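Local atomic coordinates of C3-degrading proteinase (CppA protein) (Streptococcus pneumoniae, PDB entry 3E0R), a protein that probably degrades complement C3 as a proteinase and is built from two regions related to the glyoxalase clan. Residues Val6-Asn19 / Thr193-Asp207. Residues are numbered along the deposited sequence; the frame is centred on the assembly and turned at random.
Sequences VNQIVRIIPTLKAN and TWDLSMLKFLVNELD
Asn7 keeps CG beside its backbone N (chi1 -74°), which turns its amide onto the backbone of Asp207. Lys17 starts the same way, then bends at chi3 (78°). Strands 11-18 and 196-203 run antiparallel as the central pair of a mixed sheet. They join the N-terminal and C-terminal family regions, both of the glyoxalase clan. Strand 53-59 continues the sheet beyond the first, strand 238-243 beyond the second.

Two classic beta bulges shift the register: Val10 and Arg11 face Leu202, and Ser197 and Met198 face Thr15. Ile13 and Lys200 exchange two nearly straight backbone hydrogen bonds. On one face, Ile9 CD1 lies 3.7 Å from Phe201 CD1, with Ile12 alongside the same ring. Phe201 also stacks on Phe241. On the other side of the sheet, Leu202 CD1 lies over the flat of the Arg11 guanidinium, whose NE bonds to Glu53 O.

Asn19 CB sits over the five-membered ring of Trp194, 3.9 Å from its centroid. Lys17 NZ approaches Thr193 O from above the carbonyl plane at 3.0 Å and also binds Asn190 O. At the far end, Asp207 N donates to Asn7 OD1 (2.9 Å), and Asn7 ND2 donates to Asp207 O at 3.2 Å.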
ATOM      1  N   VAL A   6     -24.498   4.887   2.912  1.00 44.02           N
ATOM      2  CA  VAL A   6     -23.662   5.914   3.680  1.00 43.32           C
ATOM      3  C   VAL A   6     -22.372   5.232   4.216  1.00 42.79           C
ATOM      4  O   VAL A   6     -22.467   4.175   4.901  1.00 44.25           O
ATOM      5  CB  VAL A   6     -24.459   6.565   4.840  1.00 44.11           C
ATOM      6  CG1 VAL A   6     -24.090   5.920   6.207  1.00 45.71           C
ATOM      7  CG2 VAL A   6     -24.283   8.134   4.853  1.00 46.56           C
ATOM      8  N   ASN A   7     -21.206   5.822   3.887  1.00 40.00           N
ATOM      9  CA  ASN A   7     -19.863   5.274   4.197  1.00 37.67           C
ATOM     10  C   ASN A   7     -19.421   4.086   3.304  1.00 36.28           C
ATOM     11  O   ASN A   7     -18.579   3.307   3.713  1.00 36.20           O
ATOM     12  CB  ASN A   7     -19.697   4.889   5.704  1.00 37.02           C
ATOM     13  CG  ASN A   7     -19.557   6.094   6.643  1.00 32.62           C
ATOM     14  OD1 ASN A   7     -18.967   7.107   6.303  1.00 28.35           O
ATOM     15  ND2 ASN A   7     -20.052   5.949   7.846  1.00 26.87           N
ATOM     16  N   GLN A   8     -19.968   3.955   2.099  1.00 34.75           N
ATOM     17  CA  GLN A   8     -19.511   2.934   1.139  1.00 33.84           C
ATOM     18  C   GLN A   8     -18.117   3.258   0.554  1.00 31.94           C
ATOM     19  O   GLN A   8     -17.868   4.355   0.051  1.00 29.70           O
ATOM     20  CB  GLN A   8     -20.537   2.748  -0.008  1.00 34.15           C
ATOM     21  CG  GLN A   8     -20.233   1.589  -0.973  1.00 36.00           C
ATOM     22  CD  GLN A   8     -20.595   0.197  -0.391  1.00 40.16           C
ATOM     23  OE1 GLN A   8     -21.319  -0.589  -1.027  1.00 39.99           O
ATOM     24  NE2 GLN A   8     -20.104  -0.096   0.827  1.00 41.03           N
ATOM     25  N   ILE A   9     -17.244   2.251   0.583  1.00 30.88           N
ATOM     26  CA  ILE A   9     -15.834   2.401   0.279  1.00 30.28           C
ATOM     27  C   ILE A   9     -15.637   2.415  -1.233  1.00 28.87           C
ATOM     28  O   ILE A   9     -16.021   1.483  -1.947  1.00 29.00           O
ATOM     29  CB  ILE A   9     -14.996   1.326   0.994  1.00 30.40           C
ATOM     30  CG1 ILE A   9     -15.241   1.435   2.519  1.00 30.37           C
ATOM     31  CG2 ILE A   9     -13.491   1.451   0.616  1.00 29.57           C
ATOM     32  CD1 ILE A   9     -14.444   0.467   3.358  1.00 30.98           C
ATOM     33  N   VAL A  10     -15.102   3.542  -1.701  1.00 26.58           N
ATOM     34  CA  VAL A  10     -14.782   3.773  -3.090  1.00 24.89           C
ATOM     35  C   VAL A  10     -13.289   3.406  -3.390  1.00 23.95           C
ATOM     36  O   VAL A  10     -13.004   2.769  -4.399  1.00 22.13           O
ATOM     37  CB  VAL A  10     -15.079   5.274  -3.440  1.00 25.95           C
ATOM     38  CG1 VAL A  10     -14.319   5.722  -4.688  1.00 26.13           C
ATOM     39  CG2 VAL A  10     -16.577   5.475  -3.584  1.00 23.22           C
ATOM     40  N   ARG A  11     -12.373   3.779  -2.486  1.00 22.25           N
ATOM     41  CA  ARG A  11     -10.974   3.444  -2.610  1.00 22.27           C
ATOM     42  C   ARG A  11     -10.267   3.435  -1.253  1.00 20.52           C
ATOM     43  O   ARG A  11     -10.574   4.214  -0.398  1.00 18.73           O
ATOM     44  CB  ARG A  11     -10.294   4.453  -3.519  1.00 22.21           C
ATOM     45  CG  ARG A  11      -8.907   4.001  -4.018  1.00 25.17           C
ATOM     46  CD  ARG A  11      -8.542   4.712  -5.357  1.00 26.92           C
ATOM     47  NE  ARG A  11      -8.124   6.084  -5.133  1.00 30.89           N
ATOM     48  CZ  ARG A  11      -8.848   7.191  -5.399  1.00 31.64           C
ATOM     49  NH1 ARG A  11      -8.294   8.378  -5.117  1.00 32.18           N
ATOM     50  NH2 ARG A  11     -10.068   7.146  -5.949  1.00 29.91           N
ATOM     51  N   ILE A  12      -9.303   2.530  -1.081  1.00 19.98           N
ATOM     52  CA  ILE A  12      -8.449   2.474   0.109  1.00 19.18           C
ATOM     53  C   ILE A  12      -7.036   2.868  -0.281  1.00 18.75           C
ATOM     54  O   ILE A  12      -6.445   2.296  -1.242  1.00 19.27           O
ATOM     55  CB  ILE A  12      -8.482   1.081   0.799  1.00 18.94           C
ATOM     56  CG1 ILE A  12      -9.948   0.601   0.974  1.00 20.09           C
ATOM     57  CG2 ILE A  12      -7.757   1.135   2.173  1.00 20.38           C
ATOM     58  CD1 ILE A  12     -10.096  -0.790   1.602  1.00 18.10           C
ATOM     59  N   ILE A  13      -6.504   3.889   0.419  1.00 18.57           N
ATOM     60  CA  ILE A  13      -5.123   4.372   0.209  1.00 18.05           C
ATOM     61  C   ILE A  13      -4.238   4.150   1.482  1.00 18.14           C
ATOM     62  O   ILE A  13      -4.469   4.755   2.543  1.00 18.88           O
ATOM     63  CB  ILE A  13      -5.083   5.834  -0.228  1.00 18.54           C
ATOM     64  CG1 ILE A  13      -5.991   6.062  -1.455  1.00 20.98           C
ATOM     65  CG2 ILE A  13      -3.689   6.289  -0.603  1.00 16.73           C
ATOM     66  CD1 ILE A  13      -6.734   7.347  -1.380  1.00 22.95           C
ATOM     67  N   PRO A  14      -3.240   3.246   1.364  1.00 17.02           N
ATOM     68  CA  PRO A  14      -2.260   3.022   2.408  1.00 16.15           C
ATOM     69  C   PRO A  14      -1.230   4.139   2.418  1.00 15.55           C
ATOM     70  O   PRO A  14      -0.983   4.770   1.373  1.00 14.14           O
ATOM     71  CB  PRO A  14      -1.620   1.720   2.009  1.00 15.77           C
ATOM     72  CG  PRO A  14      -1.793   1.683   0.480  1.00 17.10           C
ATOM     73  CD  PRO A  14      -3.017   2.405   0.159  1.00 14.88           C
ATOM     74  N   THR A  15      -0.761   4.454   3.635  1.00 15.73           N
ATOM     75  CA  THR A  15       0.377   5.319   3.891  1.00 15.76           C
ATOM     76  C   THR A  15       1.421   4.428   4.520  1.00 16.20           C
ATOM     77  O   THR A  15       1.178   3.808   5.571  1.00 15.20           O
ATOM     78  CB  THR A  15       0.094   6.496   4.887  1.00 17.10           C
ATOM     79  OG1 THR A  15      -0.909   7.380   4.337  1.00 16.44           O
ATOM     80  CG2 THR A  15       1.427   7.270   5.222  1.00 13.87           C
ATOM     81  N   LEU A  16       2.575   4.369   3.849  1.00 17.24           N
ATOM     82  CA  LEU A  16       3.778   3.724   4.348  1.00 17.18           C
ATOM     83  C   LEU A  16       4.751   4.807   4.812  1.00 17.35           C
ATOM     84  O   LEU A  16       4.986   5.803   4.113  1.00 17.98           O
ATOM     85  CB  LEU A  16       4.413   2.852   3.252  1.00 16.80           C
ATOM     86  CG  LEU A  16       3.514   1.753   2.637  1.00 18.81           C
ATOM     87  CD1 LEU A  16       4.314   0.916   1.605  1.00 15.56           C
ATOM     88  CD2 LEU A  16       2.872   0.794   3.711  1.00 17.17           C
ATOM     89  N   LYS A  17       5.324   4.611   5.993  1.00 17.81           N
ATOM     90  CA  LYS A  17       6.400   5.465   6.469  1.00 18.73           C
ATOM     91  C   LYS A  17       7.726   5.163   5.723  1.00 19.04           C
ATOM     92  O   LYS A  17       8.041   3.990   5.438  1.00 18.24           O
ATOM     93  CB  LYS A  17       6.528   5.381   7.982  1.00 17.35           C
ATOM     94  CG  LYS A  17       5.290   5.879   8.625  1.00 17.61           C
ATOM     95  CD  LYS A  17       5.294   5.664  10.137  1.00 20.20           C
ATOM     96  CE  LYS A  17       6.145   6.693  10.914  1.00 18.59           C
ATOM     97  NZ  LYS A  17       6.703   6.162  12.181  1.00 17.96           N
ATOM     98  N   ALA A  18       8.423   6.249   5.352  1.00 19.72           N
ATOM     99  CA  ALA A  18       9.645   6.232   4.526  1.00 20.53           C
ATOM    100  C   ALA A  18      10.726   6.940   5.318  1.00 21.25           C
ATOM    101  O   ALA A  18      10.455   7.945   5.944  1.00 20.73           O
ATOM    102  CB  ALA A  18       9.423   6.969   3.221  1.00 19.92           C
ATOM    103  N   ASN A  19      11.945   6.402   5.308  1.00 22.63           N
ATOM    104  CA  ASN A  19      13.088   7.035   5.989  1.00 22.83           C
ATOM    105  C   ASN A  19      13.742   8.064   5.076  1.00 23.53           C
ATOM    106  O   ASN A  19      13.610   9.257   5.296  1.00 23.69           O
ATOM    107  CB  ASN A  19      14.109   5.984   6.478  1.00 22.67           C
ATOM    108  CG  ASN A  19      15.393   6.608   7.120  1.00 23.07           C
ATOM    109  OD1 ASN A  19      15.537   7.831   7.252  1.00 23.51           O
ATOM    110  ND2 ASN A  19      16.318   5.743   7.514  1.00 21.48           N
ATOM    111  N   THR A 193       8.015   2.793  14.300  1.00 23.67           N
ATOM    112  CA  THR A 193       8.665   1.993  13.252  1.00 23.19           C
ATOM    113  C   THR A 193       8.337   2.547  11.886  1.00 22.34           C
ATOM    114  O   THR A 193       7.346   3.266  11.759  1.00 23.16           O
ATOM    115  CB  THR A 193       8.182   0.504  13.291  1.00 23.63           C
ATOM    116  OG1 THR A 193       6.746   0.483  13.181  1.00 25.95           O
ATOM    117  CG2 THR A 193       8.663  -0.240  14.616  1.00 20.73           C
ATOM    118  N   TRP A 194       9.144   2.212  10.874  1.00 21.30           N
ATOM    119  CA  TRP A 194       8.784   2.430   9.423  1.00 20.88           C
ATOM    120  C   TRP A 194       7.885   1.330   8.918  1.00 20.52           C
ATOM    121  O   TRP A 194       8.336   0.204   8.696  1.00 22.30           O
ATOM    122  CB  TRP A 194      10.047   2.530   8.538  1.00 20.72           C
ATOM    123  CG  TRP A 194      10.870   3.797   8.823  1.00 20.35           C
ATOM    124  CD1 TRP A 194      10.514   5.094   8.525  1.00 20.52           C
ATOM    125  CD2 TRP A 194      12.150   3.882   9.498  1.00 20.75           C
ATOM    126  NE1 TRP A 194      11.483   5.965   8.967  1.00 20.02           N
ATOM    127  CE2 TRP A 194      12.510   5.250   9.535  1.00 20.24           C
ATOM    128  CE3 TRP A 194      13.042   2.933  10.022  1.00 19.38           C
ATOM    129  CZ2 TRP A 194      13.694   5.687  10.097  1.00 19.99           C
ATOM    130  CZ3 TRP A 194      14.228   3.367  10.580  1.00 20.37           C
ATOM    131  CH2 TRP A 194      14.543   4.742  10.617  1.00 20.99           C
ATOM    132  N   ASP A 195       6.593   1.594   8.786  1.00 19.52           N
ATOM    133  CA  ASP A 195       5.634   0.516   8.429  1.00 18.65           C
ATOM    134  C   ASP A 195       4.410   1.178   7.860  1.00 17.74           C
ATOM    135  O   ASP A 195       4.395   2.375   7.767  1.00 16.69           O
ATOM    136  CB  ASP A 195       5.228  -0.283   9.684  1.00 17.93           C
ATOM    137  CG  ASP A 195       4.705  -1.709   9.365  1.00 18.15           C
ATOM    138  OD1 ASP A 195       4.349  -2.071   8.208  1.00 13.01           O
ATOM    139  OD2 ASP A 195       4.699  -2.476  10.319  1.00 12.87           O
ATOM    140  N   LEU A 196       3.382   0.393   7.544  1.00 16.40           N
ATOM    141  CA  LEU A 196       2.044   0.913   7.311  1.00 16.07           C
ATOM    142  C   LEU A 196       1.492   1.657   8.570  1.00 15.63           C
ATOM    143  O   LEU A 196       1.375   1.055   9.652  1.00 14.43           O
ATOM    144  CB  LEU A 196       1.086  -0.256   6.914  1.00 15.94           C
ATOM    145  CG  LEU A 196      -0.412   0.088   6.742  1.00 16.58           C
ATOM    146  CD1 LEU A 196      -0.706   0.858   5.387  1.00 17.52           C
ATOM    147  CD2 LEU A 196      -1.244  -1.177   6.901  1.00 15.93           C
ATOM    148  N   SER A 197       1.162   2.940   8.407  1.00 15.40           N
ATOM    149  CA  SER A 197       0.776   3.781   9.516  1.00 16.65           C
ATOM    150  C   SER A 197      -0.636   4.317   9.416  1.00 17.13           C
ATOM    151  O   SER A 197      -1.230   4.648  10.432  1.00 15.83           O
ATOM    152  CB  SER A 197       1.713   4.949   9.641  1.00 17.14           C
ATOM    153  OG  SER A 197       1.668   5.781   8.499  1.00 19.20           O
HETATM  154  N   MSE A 198      -1.160   4.390   8.194  1.00 17.38           N
HETATM  155  CA  MSE A 198      -2.528   4.784   7.967  1.00 17.99           C
HETATM  156  C   MSE A 198      -3.160   4.093   6.773  1.00 16.08           C
HETATM  157  O   MSE A 198      -2.536   3.850   5.776  1.00 15.19           O
HETATM  158  CB  MSE A 198      -2.563   6.286   7.780  1.00 17.86           C
HETATM  159  CG  MSE A 198      -3.939   6.856   7.499  1.00 20.31           C
HETATM  160 SE   MSE A 198      -3.844   8.785   7.666  0.80 25.49          SE
HETATM  161  CE  MSE A 198      -4.527   9.242   5.902  1.00 22.08           C
ATOM    162  N   LEU A 199      -4.440   3.804   6.891  1.00 15.93           N
ATOM    163  CA  LEU A 199      -5.302   3.466   5.747  1.00 15.50           C
ATOM    164  C   LEU A 199      -6.306   4.614   5.591  1.00 15.17           C
ATOM    165  O   LEU A 199      -6.934   5.002   6.563  1.00 15.53           O
ATOM    166  CB  LEU A 199      -6.010   2.143   6.023  1.00 14.54           C
ATOM    167  CG  LEU A 199      -5.037   0.956   6.081  1.00 14.49           C
ATOM    168  CD1 LEU A 199      -5.541  -0.242   6.858  1.00 10.35           C
ATOM    169  CD2 LEU A 199      -4.701   0.544   4.658  1.00 14.77           C
ATOM    170  N   LYS A 200      -6.406   5.203   4.405  1.00 14.95           N
ATOM    171  CA  LYS A 200      -7.438   6.191   4.147  1.00 14.86           C
ATOM    172  C   LYS A 200      -8.570   5.598   3.322  1.00 14.89           C
ATOM    173  O   LYS A 200      -8.330   4.961   2.314  1.00 15.22           O
ATOM    174  CB  LYS A 200      -6.859   7.385   3.420  1.00 15.49           C
ATOM    175  CG  LYS A 200      -7.843   8.497   3.276  1.00 16.97           C
ATOM    176  CD  LYS A 200      -7.568   9.441   2.200  1.00 20.94           C
ATOM    177  CE  LYS A 200      -6.760  10.591   2.678  1.00 26.73           C
ATOM    178  NZ  LYS A 200      -6.539  10.549   4.131  1.00 28.24           N
ATOM    179  N   PHE A 201      -9.805   5.792   3.772  1.00 14.84           N
ATOM    180  CA  PHE A 201     -10.977   5.289   3.092  1.00 15.27           C
ATOM    181  C   PHE A 201     -11.737   6.451   2.469  1.00 14.85           C
ATOM    182  O   PHE A 201     -12.232   7.341   3.176  1.00 14.20           O
ATOM    183  CB  PHE A 201     -11.874   4.520   4.069  1.00 15.40           C
ATOM    184  CG  PHE A 201     -11.153   3.440   4.795  1.00 15.63           C
ATOM    185  CD1 PHE A 201     -11.281   2.128   4.412  1.00 18.77           C
ATOM    186  CD2 PHE A 201     -10.355   3.736   5.883  1.00 17.30           C
ATOM    187  CE1 PHE A 201     -10.596   1.139   5.075  1.00 17.13           C
ATOM    188  CE2 PHE A 201      -9.702   2.774   6.551  1.00 18.82           C
ATOM    189  CZ  PHE A 201      -9.795   1.456   6.124  1.00 16.94           C
ATOM    190  N   LEU A 202     -11.786   6.460   1.148  1.00 14.77           N
ATOM    191  CA  LEU A 202     -12.640   7.373   0.431  1.00 15.78           C
ATOM    192  C   LEU A 202     -14.011   6.705   0.247  1.00 16.35           C
ATOM    193  O   LEU A 202     -14.101   5.564  -0.218  1.00 18.12           O
ATOM    194  CB  LEU A 202     -12.015   7.760  -0.899  1.00 15.72           C
ATOM    195  CG  LEU A 202     -10.660   8.466  -0.898  1.00 16.09           C
ATOM    196  CD1 LEU A 202     -10.375   8.980  -2.313  1.00 16.24           C
ATOM    197  CD2 LEU A 202     -10.606   9.630   0.068  1.00 12.56           C
ATOM    198  N   VAL A 203     -15.063   7.421   0.620  1.00 16.64           N
ATOM    199  CA  VAL A 203     -16.428   6.882   0.781  1.00 17.17           C
ATOM    200  C   VAL A 203     -17.385   7.739  -0.018  1.00 17.64           C
ATOM    201  O   VAL A 203     -17.085   8.908  -0.272  1.00 17.46           O
ATOM    202  CB  VAL A 203     -16.920   6.823   2.293  1.00 17.00           C
ATOM    203  CG1 VAL A 203     -16.112   5.831   3.094  1.00 14.92           C
ATOM    204  CG2 VAL A 203     -16.863   8.195   2.970  1.00 16.11           C
ATOM    205  N   ASN A 204     -18.482   7.117  -0.463  1.00 18.42           N
ATOM    206  CA  ASN A 204     -19.575   7.760  -1.203  1.00 20.62           C
ATOM    207  C   ASN A 204     -20.157   9.010  -0.479  1.00 21.33           C
ATOM    208  O   ASN A 204     -20.213  10.110  -1.039  1.00 21.23           O
ATOM    209  CB  ASN A 204     -20.715   6.721  -1.474  1.00 21.13           C
ATOM    210  CG  ASN A 204     -21.331   6.166  -0.143  1.00 24.59           C
ATOM    211  OD1 ASN A 204     -20.612   6.083   0.888  1.00 23.50           O
ATOM    212  ND2 ASN A 204     -22.664   5.871  -0.134  1.00 26.33           N
ATOM    213  N   GLU A 205     -20.587   8.804   0.766  1.00 22.81           N
ATOM    214  CA  GLU A 205     -21.067   9.860   1.645  1.00 23.43           C
ATOM    215  C   GLU A 205     -20.473   9.548   2.999  1.00 22.47           C
ATOM    216  O   GLU A 205     -20.426   8.389   3.398  1.00 23.15           O
ATOM    217  CB  GLU A 205     -22.602   9.867   1.722  1.00 23.86           C
ATOM    218  CG  GLU A 205     -23.148  11.133   2.408  1.00 25.17           C
ATOM    219  CD  GLU A 205     -24.579  10.973   2.948  1.00 28.75           C
ATOM    220  OE1 GLU A 205     -25.422  10.366   2.221  1.00 35.25           O
ATOM    221  OE2 GLU A 205     -24.854  11.482   4.086  1.00 35.50           O
ATOM    222  N   LEU A 206     -20.002  10.571   3.702  1.00 21.50           N
ATOM    223  CA  LEU A 206     -19.427  10.371   5.023  1.00 20.29           C
ATOM    224  C   LEU A 206     -20.524  10.410   6.135  1.00 20.15           C
ATOM    225  O   LEU A 206     -21.274  11.362   6.221  1.00 19.88           O
ATOM    226  CB  LEU A 206     -18.335  11.413   5.251  1.00 20.57           C
ATOM    227  CG  LEU A 206     -17.631  11.379   6.613  1.00 20.51           C
ATOM    228  CD1 LEU A 206     -16.831  10.124   6.695  1.00 17.84           C
ATOM    229  CD2 LEU A 206     -16.794  12.642   6.838  1.00 18.08           C
ATOM    230  N   ASP A 207     -20.656   9.357   6.949  1.00 19.68           N
ATOM    231  CA  ASP A 207     -21.528   9.457   8.124  1.00 19.15           C
ATOM    232  C   ASP A 207     -20.749   9.414   9.426  1.00 18.32           C
ATOM    233  O   ASP A 207     -20.298   8.368   9.860  1.00 19.08           O
ATOM    234  CB  ASP A 207     -22.600   8.395   8.170  1.00 19.03           C
ATOM    235  CG  ASP A 207     -23.539   8.584   9.369  1.00 19.39           C
ATOM    236  OD1 ASP A 207     -23.991   9.723   9.699  1.00 22.38           O
ATOM    237  OD2 ASP A 207     -23.828   7.587  10.008  1.00 22.32           O
TER